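Local coordinates for hypothetical protein (PDB 4M8R) that is of unknown function but joins an Ig-like N-terminal domain to a WD40-like beta-propeller, in a four-chain assembly, at residues F93-A97 with S98-S102; G121-T125 with D126-E130; E250-T253 with P254-G258. One frame throughout, in Å; residues are numbered along the deposited sequence.

Contact 1 (F93-A97 with S98-S102); sequences FLNRA and SERMS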
loop_
_atom_site.group_PDB
_atom_site.type_symbol
_atom_site.label_atom_id
_atom_site.label_comp_id
_atom_site.label_asym_id
_atom_site.label_seq_id
_atom_site.Cartn_x
_atom_site.Cartn_y
_atom_site.Cartn_z
ATOM N N PHE A 93 19.673 -21.055 16.714
ATOM C CA PHE A 93 19.091 -22.361 17.017
ATOM C C PHE A 93 19.768 -23.480 16.239
ATOM O O PHE A 93 20.017 -23.347 15.043
ATOM C CB PHE A 93 17.606 -22.375 16.641
ATOM C CG PHE A 93 16.766 -21.415 17.424
ATOM C CD1 PHE A 93 16.200 -21.796 18.631
ATOM C CD2 PHE A 93 16.519 -20.138 16.944
ATOM C CE1 PHE A 93 15.414 -20.916 19.349
ATOM C CE2 PHE A 93 15.734 -19.252 17.660
ATOM C CZ PHE A 93 15.182 -19.640 18.863
ATOM N N LEU A 94 20.028 -24.596 16.910
ATOM C CA LEU A 94 20.412 -25.824 16.223
ATOM C C LEU A 94 19.145 -26.503 15.712
ATOM O O LEU A 94 18.200 -26.701 16.469
ATOM C CB LEU A 94 21.145 -26.769 17.166
ATOM C CG LEU A 94 21.719 -28.031 16.518
ATOM C CD1 LEU A 94 22.757 -27.675 15.467
ATOM C CD2 LEU A 94 22.319 -28.944 17.577
ATOM N N ASN A 95 19.132 -26.854 14.430
ATOM C CA ASN A 95 17.963 -27.462 13.796
ATOM C C ASN A 95 18.302 -28.867 13.311
ATOM O O ASN A 95 19.036 -29.027 12.337
ATOM C CB ASN A 95 17.487 -26.579 12.629
ATOM C CG ASN A 95 16.225 -27.100 11.960
ATOM O OD1 ASN A 95 15.604 -28.058 12.420
ATOM N ND2 ASN A 95 15.842 -26.464 10.857
ATOM N N ARG A 96 17.782 -29.876 14.008
ATOM C CA ARG A 96 17.950 -31.270 13.608
ATOM C C ARG A 96 16.609 -31.825 13.138
ATOM O O ARG A 96 15.808 -32.291 13.950
ATOM C CB ARG A 96 18.525 -32.102 14.770
ATOM C CG ARG A 96 18.653 -33.597 14.475
ATOM C CD ARG A 96 20.026 -34.151 14.815
ATOM N NE ARG A 96 20.226 -34.375 16.247
ATOM C CZ ARG A 96 21.235 -33.903 16.982
ATOM N NH1 ARG A 96 22.193 -33.144 16.458
ATOM N NH2 ARG A 96 21.284 -34.202 18.272
ATOM N N ALA A 97 16.383 -31.777 11.825
ATOM C CA ALA A 97 15.116 -32.200 11.215
ATOM C C ALA A 97 13.946 -31.375 11.776
ATOM O O ALA A 97 13.894 -30.161 11.575
ATOM C CB ALA A 97 14.903 -33.703 11.400
ATOM N N SER A 98 13.024 -32.019 12.485
ATOM C CA SER A 98 11.976 -31.314 13.224
ATOM C C SER A 98 12.558 -30.367 14.304
ATOM O O SER A 98 12.337 -29.150 14.268
ATOM C CB SER A 98 11.027 -32.350 13.865
ATOM O OG SER A 98 10.073 -31.755 14.730
ATOM N N GLU A 99 13.340 -30.943 15.215
ATOM C CA GLU A 99 13.673 -30.326 16.508
ATOM C C GLU A 99 14.518 -29.055 16.397
ATOM O O GLU A 99 15.338 -28.926 15.491
ATOM C CB GLU A 99 14.440 -31.320 17.401
ATOM C CG GLU A 99 13.875 -32.737 17.505
ATOM C CD GLU A 99 12.672 -32.847 18.422
ATOM O OE1 GLU A 99 11.996 -31.823 18.659
ATOM O OE2 GLU A 99 12.401 -33.971 18.907
ATOM N N ARG A 100 14.308 -28.133 17.339
ATOM C CA ARG A 100 15.147 -26.944 17.500
ATOM C C ARG A 100 15.627 -26.803 18.946
ATOM O O ARG A 100 14.902 -27.137 19.886
ATOM C CB ARG A 100 14.402 -25.676 17.069
ATOM C CG ARG A 100 14.334 -25.498 15.563
ATOM C CD ARG A 100 13.756 -24.155 15.147
ATOM N NE ARG A 100 13.796 -23.990 13.688
ATOM C CZ ARG A 100 12.928 -24.527 12.823
ATOM N NH1 ARG A 100 11.909 -25.282 13.238
ATOM N NH2 ARG A 100 13.082 -24.308 11.517
HETATM N N MSE A 101 16.863 -26.333 19.105
HETATM C CA MSE A 101 17.438 -26.061 20.424
HETATM C C MSE A 101 18.138 -24.736 20.358
HETATM O O MSE A 101 18.911 -24.483 19.433
HETATM C CB MSE A 101 18.447 -27.141 20.818
HETATM C CG MSE A 101 18.810 -27.079 22.298
HETATM SE SE MSE A 101 20.336 -28.268 22.702
HETATM C CE MSE A 101 21.125 -27.174 24.141
ATOM N N SER A 102 17.877 -23.883 21.344
ATOM C CA SER A 102 18.524 -22.584 21.423
ATOM C C SER A 102 19.958 -22.751 21.895
ATOM O O SER A 102 20.205 -23.396 22.913
ATOM C CB SER A 102 17.778 -21.669 22.386
ATOM O OG SER A 102 18.374 -20.384 22.397
#
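Leu94 and Met101, the latter a selenomethionine, make the firm rung of this antiparallel hairpin: Leu94 N gives its hydrogen to Met101 O at 2.8 Å, and Met101 N returns one to Leu94 O at 3.0 Å. Nearer the turn, Arg96 N bonds to Glu99 O at 3.0 Å, but the return bond from Glu99 N is weak. Ala97 and Ser98 form the two-residue turn, and Ala97 has a positive phi of 59°. Between the rungs Arg100 CA leans a C-H on Leu94 O at 3.2 Å.

Between the two strands, the side-chain contacts lie mainly on the face of Phe93, Asn95, Arg100 and Ser102. With CG anti to its carbonyl carbon (chi1 -64°), Phe93 lays its ring beside Ser102, CE1 coming 3.9 Å from CB; on the second subunit, Phe191 meets this ring edge-to-face. Arg100 is stretched from CG to NE, and the Asn95 side chain covers one face of its guanidinium, CG 4.1 Å above the plane and displaced toward the rim, with the two flat groups turned 30° apart.

The charge is answered from outside the hairpin: Arg100 NE forms a salt bridge with Asp45, and NH1 donates to Thr233 O of the second subunit. These bonds fix the guanidinium's rotation, letting Asn95 lie over its face, and tie this tip of the Ig-like domain to the neighbouring subunit.

Contact 2 (G121-T125 with D126-E130); sequences GINET and DKTIE
Asn123 and Thr128 close a tight beta hairpin at one end of a four-stranded propeller blade, where strand 118-123 turns back into strand 128-133 through Glu124-Lys127. Asn123 N reaches Thr128 O at 2.8 Å, and Thr128 N answers to Asn123 O at 3.1 Å. Further in, Gly121 and Glu130 make a second such pair. Lys127, with left-handed backbone angles, shares the place opposite Asn123 with Thr128: a G1 beta bulge.

The turn is laced by side chains. Asn123 holds CG anti to its own N (chi1 -169°), which swings OD1 toward the turn to take the Asp126 N-H at 2.8 Å, the donor tilted from the amide plane. The Asp126 carboxylate stands almost perpendicular to that amide. The other way along the strands, the Glu130 carboxylate stacks on the Asn123 amide with the planes 11° apart, OE2 lying 4.0 Å from CG; its OE1 is hydrogen-bonded to Tyr416 OH. Across the turn, Glu124 and Lys127 both bend at chi2, so that OE1 and NZ meet in a salt bridge of 3.0 Å while Lys127 CE rides 3.5 Å from Glu124 O.

On the other face Ile122 and Ile129 run side by side in the same direction. Their CD1 ends touch, modelled closer than methyls normally come, so the exact spacing is doubtful; Met146 lies against both residues.

The chemistry divides cleanly: two isoleucines pack one face, while on the other Asn123 spends its side-chain oxygen OD1 on the turn and its flat face on Glu130. The Glu124-Lys127 ion pair spans the turn on the outside, and Lys127 NZ has a second, weak bond to Pro150 O.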
loop_
_atom_site.group_PDB
_atom_site.type_symbol
_atom_site.label_atom_id
_atom_site.label_comp_id
_atom_site.label_asym_id
_atom_site.label_seq_id
_atom_site.Cartn_x
_atom_site.Cartn_y
_atom_site.Cartn_z
ATOM N N GLY A 121 30.910 0.431 -13.581
ATOM C CA GLY A 121 31.452 0.080 -14.894
ATOM C C GLY A 121 32.187 -1.250 -14.875
ATOM O O GLY A 121 32.795 -1.617 -13.865
ATOM N N ILE A 122 32.145 -1.961 -15.999
ATOM C CA ILE A 122 32.889 -3.214 -16.157
ATOM C C ILE A 122 34.277 -2.915 -16.727
ATOM O O ILE A 122 34.394 -2.447 -17.861
ATOM C CB ILE A 122 32.187 -4.199 -17.122
ATOM C CG1 ILE A 122 30.677 -4.265 -16.864
ATOM C CG2 ILE A 122 32.811 -5.584 -17.012
ATOM C CD1 ILE A 122 30.294 -4.709 -15.474
ATOM N N ASN A 123 35.321 -3.180 -15.943
ATOM C CA ASN A 123 36.693 -2.991 -16.404
ATOM C C ASN A 123 37.246 -4.303 -16.959
ATOM O O ASN A 123 37.619 -5.200 -16.201
ATOM C CB ASN A 123 37.577 -2.476 -15.268
ATOM C CG ASN A 123 38.938 -2.019 -15.750
ATOM O OD1 ASN A 123 39.935 -2.719 -15.577
ATOM N ND2 ASN A 123 38.983 -0.850 -16.378
ATOM N N GLU A 124 37.285 -4.415 -18.284
ATOM C CA GLU A 124 37.733 -5.645 -18.933
ATOM C C GLU A 124 39.250 -5.829 -18.895
ATOM O O GLU A 124 39.737 -6.934 -19.106
ATOM C CB GLU A 124 37.234 -5.709 -20.383
ATOM C CG GLU A 124 35.718 -5.763 -20.534
ATOM C CD GLU A 124 35.085 -7.014 -19.940
ATOM O OE1 GLU A 124 35.812 -7.938 -19.515
ATOM O OE2 GLU A 124 33.839 -7.073 -19.891
ATOM N N THR A 125 39.997 -4.760 -18.631
ATOM C CA THR A 125 41.448 -4.865 -18.489
ATOM C C THR A 125 41.806 -5.598 -17.191
ATOM O O THR A 125 42.499 -6.616 -17.222
ATOM C CB THR A 125 42.125 -3.480 -18.508
ATOM O OG1 THR A 125 41.716 -2.765 -19.679
ATOM C CG2 THR A 125 43.645 -3.613 -18.510
ATOM N N ASP A 126 41.317 -5.087 -16.063
ATOM C CA ASP A 126 41.628 -5.667 -14.753
ATOM C C ASP A 126 40.659 -6.776 -14.348
ATOM O O ASP A 126 40.866 -7.428 -13.322
ATOM C CB ASP A 126 41.617 -4.585 -13.669
ATOM C CG ASP A 126 42.606 -3.464 -13.941
ATOM O OD1 ASP A 126 43.039 -3.290 -15.104
ATOM O OD2 ASP A 126 42.942 -2.745 -12.982
ATOM N N LYS A 127 39.612 -6.988 -15.152
ATOM C CA LYS A 127 38.520 -7.906 -14.810
ATOM C C LYS A 127 37.934 -7.561 -13.438
ATOM O O LYS A 127 38.038 -8.332 -12.481
ATOM C CB LYS A 127 38.980 -9.370 -14.868
ATOM C CG LYS A 127 39.486 -9.812 -16.232
ATOM C CD LYS A 127 38.402 -9.739 -17.299
ATOM C CE LYS A 127 38.889 -10.287 -18.634
ATOM N NZ LYS A 127 37.846 -10.177 -19.691
ATOM N N THR A 128 37.323 -6.379 -13.369
ATOM C CA THR A 128 36.757 -5.851 -12.133
ATOM C C THR A 128 35.496 -5.036 -12.401
ATOM O O THR A 128 35.356 -4.420 -13.459
ATOM C CB THR A 128 37.756 -4.925 -11.410
ATOM O OG1 THR A 128 38.238 -3.930 -12.319
ATOM C CG2 THR A 128 38.932 -5.708 -10.858
ATOM N N ILE A 129 34.585 -5.045 -11.434
ATOM C CA ILE A 129 33.467 -4.109 -11.399
ATOM C C ILE A 129 33.938 -2.894 -10.616
ATOM O O ILE A 129 34.421 -3.037 -9.497
ATOM C CB ILE A 129 32.250 -4.697 -10.662
ATOM C CG1 ILE A 129 31.839 -6.040 -11.267
ATOM C CG2 ILE A 129 31.081 -3.718 -10.688
ATOM C CD1 ILE A 129 31.400 -5.955 -12.708
ATOM N N GLU A 130 33.802 -1.709 -11.202
ATOM C CA GLU A 130 34.254 -0.474 -10.562
ATOM C C GLU A 130 33.086 0.462 -10.318
ATOM O O GLU A 130 32.239 0.629 -11.192
ATOM C CB GLU A 130 35.281 0.240 -11.449
ATOM C CG GLU A 130 36.652 -0.420 -11.488
ATOM C CD GLU A 130 37.664 0.342 -12.329
ATOM O OE1 GLU A 130 37.285 1.321 -13.012
ATOM O OE2 GLU A 130 38.851 -0.049 -12.308
#

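Contact 3 (E250-T253 with P254-G258); sequences EGFT and PEQFG
Gln256 leaves its backbone with CG anti to the carbonyl carbon (chi1 -59°) and then runs straight on (chi2 -176°), which carries OE1 back to Thr253. There it accepts the Thr253 N-H at 2.8 Å, with an N-H...O angle of 158° and the donor tilted out of the amide plane. The Gln256 N-H goes the other way, to Thr253 O at 3.0 Å, approaching from above the carbonyl plane. These reciprocal bonds begin the 3-10 turn of Pro254-Gln256: side chain and backbone of Gln256 together grip both the N-H and the C=O of Thr253. Thr253 OG1, standing between its own N and carbonyl carbon, makes a weak bond to Glu255 OE2.

Two phenyl rings pack together beside these bonds. Phe252 crosses the Gln256 side chain at about a right angle, its CD1 3.4 Å from OE1. Phe257 turns its edge to Thr253 O, in the plane of the ring, with CE1 at 3.3 Å; its CZ comes 4.2 Å from Phe252 CD1. Both rings also rest on Ala275 and Met285 of the adjoining sheet.

Thr253 O thus receives one N-H and a ring edge, and Gln256 OE1 one N-H beside a ring. Gln256, by its backbone and more weakly by NE2, links the turn to Arg276 of strand 270-276, while OE1 holds Thr253, and the aromatic pair seats this otherwise irregular loop on the sheet.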
loop_
_atom_site.group_PDB
_atom_site.type_symbol
_atom_site.label_atom_id
_atom_site.label_comp_id
_atom_site.label_asym_id
_atom_site.label_seq_id
_atom_site.Cartn_x
_atom_site.Cartn_y
_atom_site.Cartn_z
ATOM N N GLU A 250 14.887 -19.980 -38.394
ATOM C CA GLU A 250 15.949 -20.563 -39.220
ATOM C C GLU A 250 17.131 -19.610 -39.378
ATOM O O GLU A 250 16.944 -18.414 -39.603
ATOM C CB GLU A 250 15.426 -20.939 -40.602
ATOM C CG GLU A 250 14.758 -22.302 -40.670
ATOM C CD GLU A 250 14.537 -22.764 -42.100
ATOM O OE1 GLU A 250 14.469 -21.904 -43.004
ATOM O OE2 GLU A 250 14.436 -23.988 -42.320
ATOM N N GLY A 251 18.340 -20.152 -39.236
ATOM C CA GLY A 251 19.569 -19.379 -39.389
ATOM C C GLY A 251 20.187 -18.979 -38.065
ATOM O O GLY A 251 21.409 -18.986 -37.919
ATOM N N PHE A 252 19.346 -18.640 -37.092
ATOM C CA PHE A 252 19.821 -18.089 -35.828
ATOM C C PHE A 252 20.316 -19.141 -34.844
ATOM O O PHE A 252 19.777 -20.245 -34.780
ATOM C CB PHE A 252 18.734 -17.229 -35.180
ATOM C CG PHE A 252 18.464 -15.955 -35.923
ATOM C CD1 PHE A 252 19.167 -14.799 -35.618
ATOM C CD2 PHE A 252 17.523 -15.919 -36.946
ATOM C CE1 PHE A 252 18.928 -13.624 -36.309
ATOM C CE2 PHE A 252 17.279 -14.746 -37.640
ATOM C CZ PHE A 252 17.983 -13.598 -37.321
ATOM N N THR A 253 21.341 -18.769 -34.076
ATOM C CA THR A 253 21.971 -19.650 -33.094
ATOM C C THR A 253 22.168 -18.908 -31.764
ATOM O O THR A 253 22.275 -17.682 -31.753
ATOM C CB THR A 253 23.334 -20.157 -33.603
ATOM O OG1 THR A 253 24.173 -19.043 -33.924
ATOM C CG2 THR A 253 23.150 -21.022 -34.840
ATOM N N PRO A 254 22.213 -19.648 -30.641
ATOM C CA PRO A 254 22.258 -19.035 -29.302
ATOM C C PRO A 254 23.397 -18.034 -29.049
ATOM O O PRO A 254 23.203 -17.056 -28.322
ATOM C CB PRO A 254 22.385 -20.239 -28.349
ATOM C CG PRO A 254 22.610 -21.438 -29.202
ATOM C CD PRO A 254 22.093 -21.115 -30.568
ATOM N N GLU A 255 24.562 -18.270 -29.649
ATOM C CA GLU A 255 25.719 -17.374 -29.467
ATOM C C GLU A 255 25.480 -15.952 -30.004
ATOM O O GLU A 255 26.225 -15.029 -29.672
ATOM C CB GLU A 255 26.996 -17.965 -30.094
ATOM C CG GLU A 255 26.839 -18.508 -31.513
ATOM C CD GLU A 255 26.527 -19.998 -31.563
ATOM O OE1 GLU A 255 26.040 -20.555 -30.553
ATOM O OE2 GLU A 255 26.764 -20.615 -32.620
ATOM N N GLN A 256 24.441 -15.782 -30.819
ATOM C CA GLN A 256 24.089 -14.479 -31.386
ATOM C C GLN A 256 23.320 -13.559 -30.429
ATOM O O GLN A 256 23.092 -12.394 -30.750
ATOM C CB GLN A 256 23.268 -14.685 -32.658
ATOM C CG GLN A 256 23.997 -15.483 -33.729
ATOM C CD GLN A 256 23.199 -15.590 -35.010
ATOM O OE1 GLN A 256 22.164 -16.238 -35.048
ATOM N NE2 GLN A 256 23.675 -14.948 -36.061
ATOM N N PHE A 257 22.932 -14.077 -29.265
ATOM C CA PHE A 257 22.103 -13.338 -28.311
ATOM C C PHE A 257 22.818 -13.135 -26.982
ATOM O O PHE A 257 23.817 -13.793 -26.689
ATOM C CB PHE A 257 20.811 -14.111 -28.033
ATOM C CG PHE A 257 20.000 -14.414 -29.260
ATOM C CD1 PHE A 257 20.372 -15.442 -30.115
ATOM C CD2 PHE A 257 18.858 -13.686 -29.550
ATOM C CE1 PHE A 257 19.625 -15.730 -31.243
ATOM C CE2 PHE A 257 18.105 -13.971 -30.678
ATOM C CZ PHE A 257 18.488 -14.995 -31.524
ATOM N N GLY A 258 22.285 -12.221 -26.178
ATOM C CA GLY A 258 22.719 -12.062 -24.791
ATOM C C GLY A 258 23.767 -10.996 -24.521
ATOM O O GLY A 258 24.169 -10.808 -23.374
#

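In the fold
Going from the N terminus, contact 1 closes the hairpin between strands 88-96 and 99-108 in the Ig-like domain. The chain then passes to the WD40-like domain, where contact 2 turns strand 118-123 into strand 128-133. The blade formed there also takes in strand 419-422 from the chain's end, consistent with the ring closure of a propeller. Contact 3 comes much later, in the long loop between strands 239-240 and 262-264, which it settles against strands 270-276 and 282-288. The three follow in series, none nested or crossing. Centres of contacts 1 and 2 lie 44 Å apart, those of contacts 2 and 3 only 26 Å.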